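Local coordinates for protein sialidase B (Streptococcus pneumoniae serotype 4, PDB 4XJW) that removes terminal alpha-2,3-, alpha-2,6- and alpha-2,8-linked sialic acids from oligosaccharides, glycoproteins and glycolipids, at residues A[40-52]-A[161-173]. The protein carries 1 engineered substitution. Sequence-based numbering, arbitrary orientation.
Sequences ADKPNSLQALFGL and YLAKGSIDEISLF
Q47 OE1 is gripped from opposite faces of its amide by two backbone N-H groups: K164 N at 2.9 Å across the contact, nearly straight at 169°, and N44 N at 2.9 Å from its own loop. The other end of the same amide closes the pairing, Q47 NE2 donating a hydrogen bond to K164 O at 3.2 Å, so the side chain occupies both the N-H and the C=O of K164 and its rotation is fixed. The chain reaches there by setting CG between its backbone N and carbonyl carbon (chi1 56°) and then running extended alongside A163. One step along, A48 N bonds to Y161 O at 2.8 Å, on a carbonyl lone pair. L162 O collects N44 ND2 at 2.9 Å, with the acceptor close to the asparagine amide plane, and a water that also bonds to L46 O; N14 holds ND2 as well. A second water joins K42 N to K164 O.

All this lies in the N-terminal sialidase domain, of the concanavalin-like clan, where 46-53 and 166-173 belong to two different antiparallel sheets packed against each other. The chain at 161-165 runs along the start of 46-53 before it enters the facing sheet. Between the sheets the contact turns apolar: I170 CD1 meets F50 CD1 at 3.8 Å, the two side chains crossing at about a right angle, and L150 of the neighbouring strand touches both. L172 CD2 lies further along, near F50 CZ. I167 CD1 rests against the backbone oxygen L49 O. L49 and F50 form a classic beta bulge opposite I66. Beside the A48 N to Y161 O bond, L46 and Y161 run side by side, pointing the same way, with L46 CD2 3.7 Å from Y161 CE1.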
# COMPACT_ATOMS: atom_id res chain seq x y z
N ALA A 40 5.86 -10.12 -21.72
CA ALA A 40 6.55 -11.28 -21.17
C ALA A 40 5.65 -11.93 -20.15
O ALA A 40 5.68 -11.58 -18.97
CB ALA A 40 7.88 -10.87 -20.52
N ASP A 41 4.84 -12.89 -20.59
CA ASP A 41 3.90 -13.55 -19.70
C ASP A 41 4.41 -14.91 -19.24
O ASP A 41 3.81 -15.55 -18.37
CB ASP A 41 2.51 -13.66 -20.33
CG ASP A 41 2.51 -14.44 -21.63
OD1 ASP A 41 3.58 -14.58 -22.26
OD2 ASP A 41 1.42 -14.91 -22.03
N LYS A 42 5.52 -15.36 -19.83
CA LYS A 42 6.22 -16.56 -19.38
C LYS A 42 7.73 -16.33 -19.36
O LYS A 42 8.48 -17.06 -20.01
CB LYS A 42 5.89 -17.75 -20.27
CG LYS A 42 4.40 -17.97 -20.51
CD LYS A 42 4.12 -19.37 -21.02
CE LYS A 42 2.71 -19.49 -21.58
NZ LYS A 42 2.60 -20.67 -22.50
N PRO A 43 8.19 -15.32 -18.60
CA PRO A 43 9.62 -14.98 -18.63
C PRO A 43 10.50 -16.04 -17.98
O PRO A 43 10.06 -16.76 -17.09
CB PRO A 43 9.69 -13.72 -17.78
CG PRO A 43 8.54 -13.87 -16.80
CD PRO A 43 7.45 -14.48 -17.63
N ASN A 44 11.75 -16.12 -18.43
CA ASN A 44 12.75 -16.93 -17.74
C ASN A 44 13.12 -16.22 -16.43
O ASN A 44 12.75 -15.05 -16.24
CB ASN A 44 13.99 -17.12 -18.63
CG ASN A 44 13.67 -17.87 -19.92
OD1 ASN A 44 12.92 -18.84 -19.91
ND2 ASN A 44 14.23 -17.40 -21.03
N SER A 45 13.84 -16.89 -15.53
CA SER A 45 14.11 -16.30 -14.21
C SER A 45 14.88 -14.97 -14.30
O SER A 45 14.59 -14.03 -13.54
CB SER A 45 14.83 -17.29 -13.29
OG SER A 45 16.06 -17.71 -13.85
N LEU A 46 15.83 -14.89 -15.23
CA LEU A 46 16.59 -13.68 -15.51
C LEU A 46 16.81 -13.61 -17.01
O LEU A 46 17.35 -14.55 -17.60
CB LEU A 46 17.94 -13.67 -14.79
CG LEU A 46 18.89 -12.55 -15.21
CD1 LEU A 46 18.35 -11.18 -14.82
CD2 LEU A 46 20.28 -12.73 -14.63
N GLN A 47 16.39 -12.52 -17.64
CA GLN A 47 16.53 -12.38 -19.09
C GLN A 47 16.78 -10.95 -19.52
O GLN A 47 16.21 -10.01 -18.96
CB GLN A 47 15.30 -12.93 -19.81
CG GLN A 47 13.96 -12.32 -19.39
CD GLN A 47 12.78 -12.99 -20.07
OE1 GLN A 47 12.81 -14.20 -20.33
NE2 GLN A 47 11.74 -12.22 -20.36
N ALA A 48 17.67 -10.79 -20.51
CA ALA A 48 17.94 -9.48 -21.10
C ALA A 48 16.96 -9.20 -22.22
O ALA A 48 16.71 -10.06 -23.08
CB ALA A 48 19.39 -9.41 -21.62
N LEU A 49 16.39 -7.99 -22.23
CA LEU A 49 15.51 -7.58 -23.30
C LEU A 49 16.32 -6.93 -24.42
O LEU A 49 16.03 -7.11 -25.61
CB LEU A 49 14.44 -6.63 -22.77
CG LEU A 49 13.52 -7.25 -21.71
CD1 LEU A 49 12.56 -6.23 -21.13
CD2 LEU A 49 12.77 -8.45 -22.28
N PHE A 50 17.34 -6.17 -24.03
CA PHE A 50 18.15 -5.40 -24.96
C PHE A 50 19.57 -5.39 -24.45
O PHE A 50 19.80 -5.22 -23.25
CB PHE A 50 17.61 -3.96 -25.06
CG PHE A 50 18.49 -3.02 -25.83
CD1 PHE A 50 18.41 -2.94 -27.22
CD2 PHE A 50 19.40 -2.19 -25.17
CE1 PHE A 50 19.22 -2.06 -27.93
CE2 PHE A 50 20.20 -1.31 -25.87
CZ PHE A 50 20.12 -1.24 -27.25
N GLY A 51 20.53 -5.58 -25.36
CA GLY A 51 21.94 -5.56 -25.02
C GLY A 51 22.77 -4.80 -26.04
O GLY A 51 22.51 -4.85 -27.25
N LEU A 52 23.76 -4.07 -25.54
CA LEU A 52 24.79 -3.45 -26.36
C LEU A 52 26.11 -3.92 -25.79
O LEU A 52 26.43 -3.59 -24.64
CB LEU A 52 24.73 -1.93 -26.26
CG LEU A 52 23.61 -1.18 -26.96
CD1 LEU A 52 23.63 0.27 -26.52
CD2 LEU A 52 23.78 -1.29 -28.47
N TYR A 161 21.67 -14.61 -20.85
CA TYR A 161 20.39 -14.04 -20.40
C TYR A 161 19.30 -14.12 -21.47
O TYR A 161 18.56 -13.16 -21.70
CB TYR A 161 20.59 -12.59 -19.95
CG TYR A 161 21.79 -12.41 -19.05
CD1 TYR A 161 21.94 -13.19 -17.91
CD2 TYR A 161 22.78 -11.48 -19.35
CE1 TYR A 161 23.04 -13.05 -17.08
CE2 TYR A 161 23.88 -11.32 -18.53
CZ TYR A 161 24.00 -12.11 -17.40
OH TYR A 161 25.09 -11.98 -16.57
N LEU A 162 19.19 -15.29 -22.11
CA LEU A 162 18.19 -15.53 -23.14
C LEU A 162 16.77 -15.23 -22.64
O LEU A 162 16.41 -15.60 -21.53
CB LEU A 162 18.27 -16.97 -23.65
CG LEU A 162 19.35 -17.26 -24.69
CD1 LEU A 162 19.43 -18.76 -24.93
CD2 LEU A 162 19.05 -16.52 -25.99
N ALA A 163 15.99 -14.57 -23.49
CA ALA A 163 14.65 -14.13 -23.11
C ALA A 163 13.50 -14.85 -23.81
O ALA A 163 13.60 -15.23 -24.98
CB ALA A 163 14.53 -12.64 -23.31
N LYS A 164 12.40 -15.01 -23.07
CA LYS A 164 11.14 -15.47 -23.63
C LYS A 164 10.13 -14.33 -23.50
O LYS A 164 9.86 -13.88 -22.39
CB LYS A 164 10.63 -16.68 -22.86
CG LYS A 164 9.31 -17.24 -23.37
CD LYS A 164 9.41 -17.70 -24.81
CE LYS A 164 8.18 -18.49 -25.23
NZ LYS A 164 8.35 -19.12 -26.56
N GLY A 165 9.58 -13.88 -24.62
CA GLY A 165 8.67 -12.75 -24.63
C GLY A 165 8.61 -12.17 -26.02
O GLY A 165 8.97 -12.84 -26.98
N SER A 166 8.16 -10.93 -26.13
CA SER A 166 8.16 -10.28 -27.43
C SER A 166 8.36 -8.78 -27.29
O SER A 166 7.91 -8.17 -26.33
CB SER A 166 6.86 -10.56 -28.19
OG SER A 166 5.74 -9.99 -27.55
N ILE A 167 9.06 -8.20 -28.25
CA ILE A 167 9.23 -6.76 -28.30
C ILE A 167 8.39 -6.23 -29.46
O ILE A 167 8.76 -6.38 -30.62
CB ILE A 167 10.70 -6.37 -28.46
CG1 ILE A 167 11.51 -6.87 -27.27
CG2 ILE A 167 10.85 -4.86 -28.62
CD1 ILE A 167 12.98 -6.61 -27.41
N ASP A 168 7.24 -5.65 -29.14
CA ASP A 168 6.34 -5.19 -30.19
C ASP A 168 6.85 -3.93 -30.88
O ASP A 168 6.65 -3.75 -32.08
CB ASP A 168 4.92 -5.01 -29.65
CG ASP A 168 4.11 -6.30 -29.71
OD1 ASP A 168 4.44 -7.17 -30.54
OD2 ASP A 168 3.14 -6.43 -28.93
N GLU A 169 7.51 -3.06 -30.11
CA GLU A 169 8.11 -1.84 -30.64
C GLU A 169 9.38 -1.51 -29.85
O GLU A 169 9.39 -1.62 -28.62
CB GLU A 169 7.15 -0.66 -30.53
CG GLU A 169 5.74 -0.92 -31.07
CD GLU A 169 4.85 0.30 -30.97
OE1 GLU A 169 5.38 1.40 -30.72
OE2 GLU A 169 3.62 0.16 -31.15
N ILE A 170 10.43 -1.10 -30.55
CA ILE A 170 11.61 -0.57 -29.87
C ILE A 170 12.20 0.61 -30.64
O ILE A 170 12.40 0.54 -31.86
CB ILE A 170 12.68 -1.65 -29.60
CG1 ILE A 170 13.88 -1.03 -28.89
CG2 ILE A 170 13.10 -2.35 -30.89
CD1 ILE A 170 14.93 -2.03 -28.50
N SER A 171 12.46 1.71 -29.93
CA SER A 171 13.00 2.92 -30.53
C SER A 171 14.22 3.40 -29.74
O SER A 171 14.25 3.27 -28.52
CB SER A 171 11.94 4.02 -30.57
OG SER A 171 10.76 3.58 -31.20
N LEU A 172 15.21 3.95 -30.43
CA LEU A 172 16.41 4.49 -29.79
C LEU A 172 16.56 5.94 -30.24
O LEU A 172 16.40 6.25 -31.42
CB LEU A 172 17.64 3.68 -30.22
CG LEU A 172 19.02 3.70 -29.56
CD1 LEU A 172 19.57 5.10 -29.30
CD2 LEU A 172 19.05 2.86 -28.29
N PHE A 173 16.87 6.83 -29.30
CA PHE A 173 17.09 8.24 -29.59
C PHE A 173 18.46 8.69 -29.10
O PHE A 173 18.88 8.30 -28.01
CB PHE A 173 16.02 9.11 -28.92
CG PHE A 173 14.61 8.66 -29.20
CD1 PHE A 173 14.04 7.63 -28.47
CD2 PHE A 173 13.87 9.27 -30.21
CE1 PHE A 173 12.74 7.22 -28.73
CE2 PHE A 173 12.57 8.86 -30.47
CZ PHE A 173 12.01 7.83 -29.73
O HOH W 1 7.19 -14.51 -21.97
O HOH W 2 17.82 -16.67 -19.34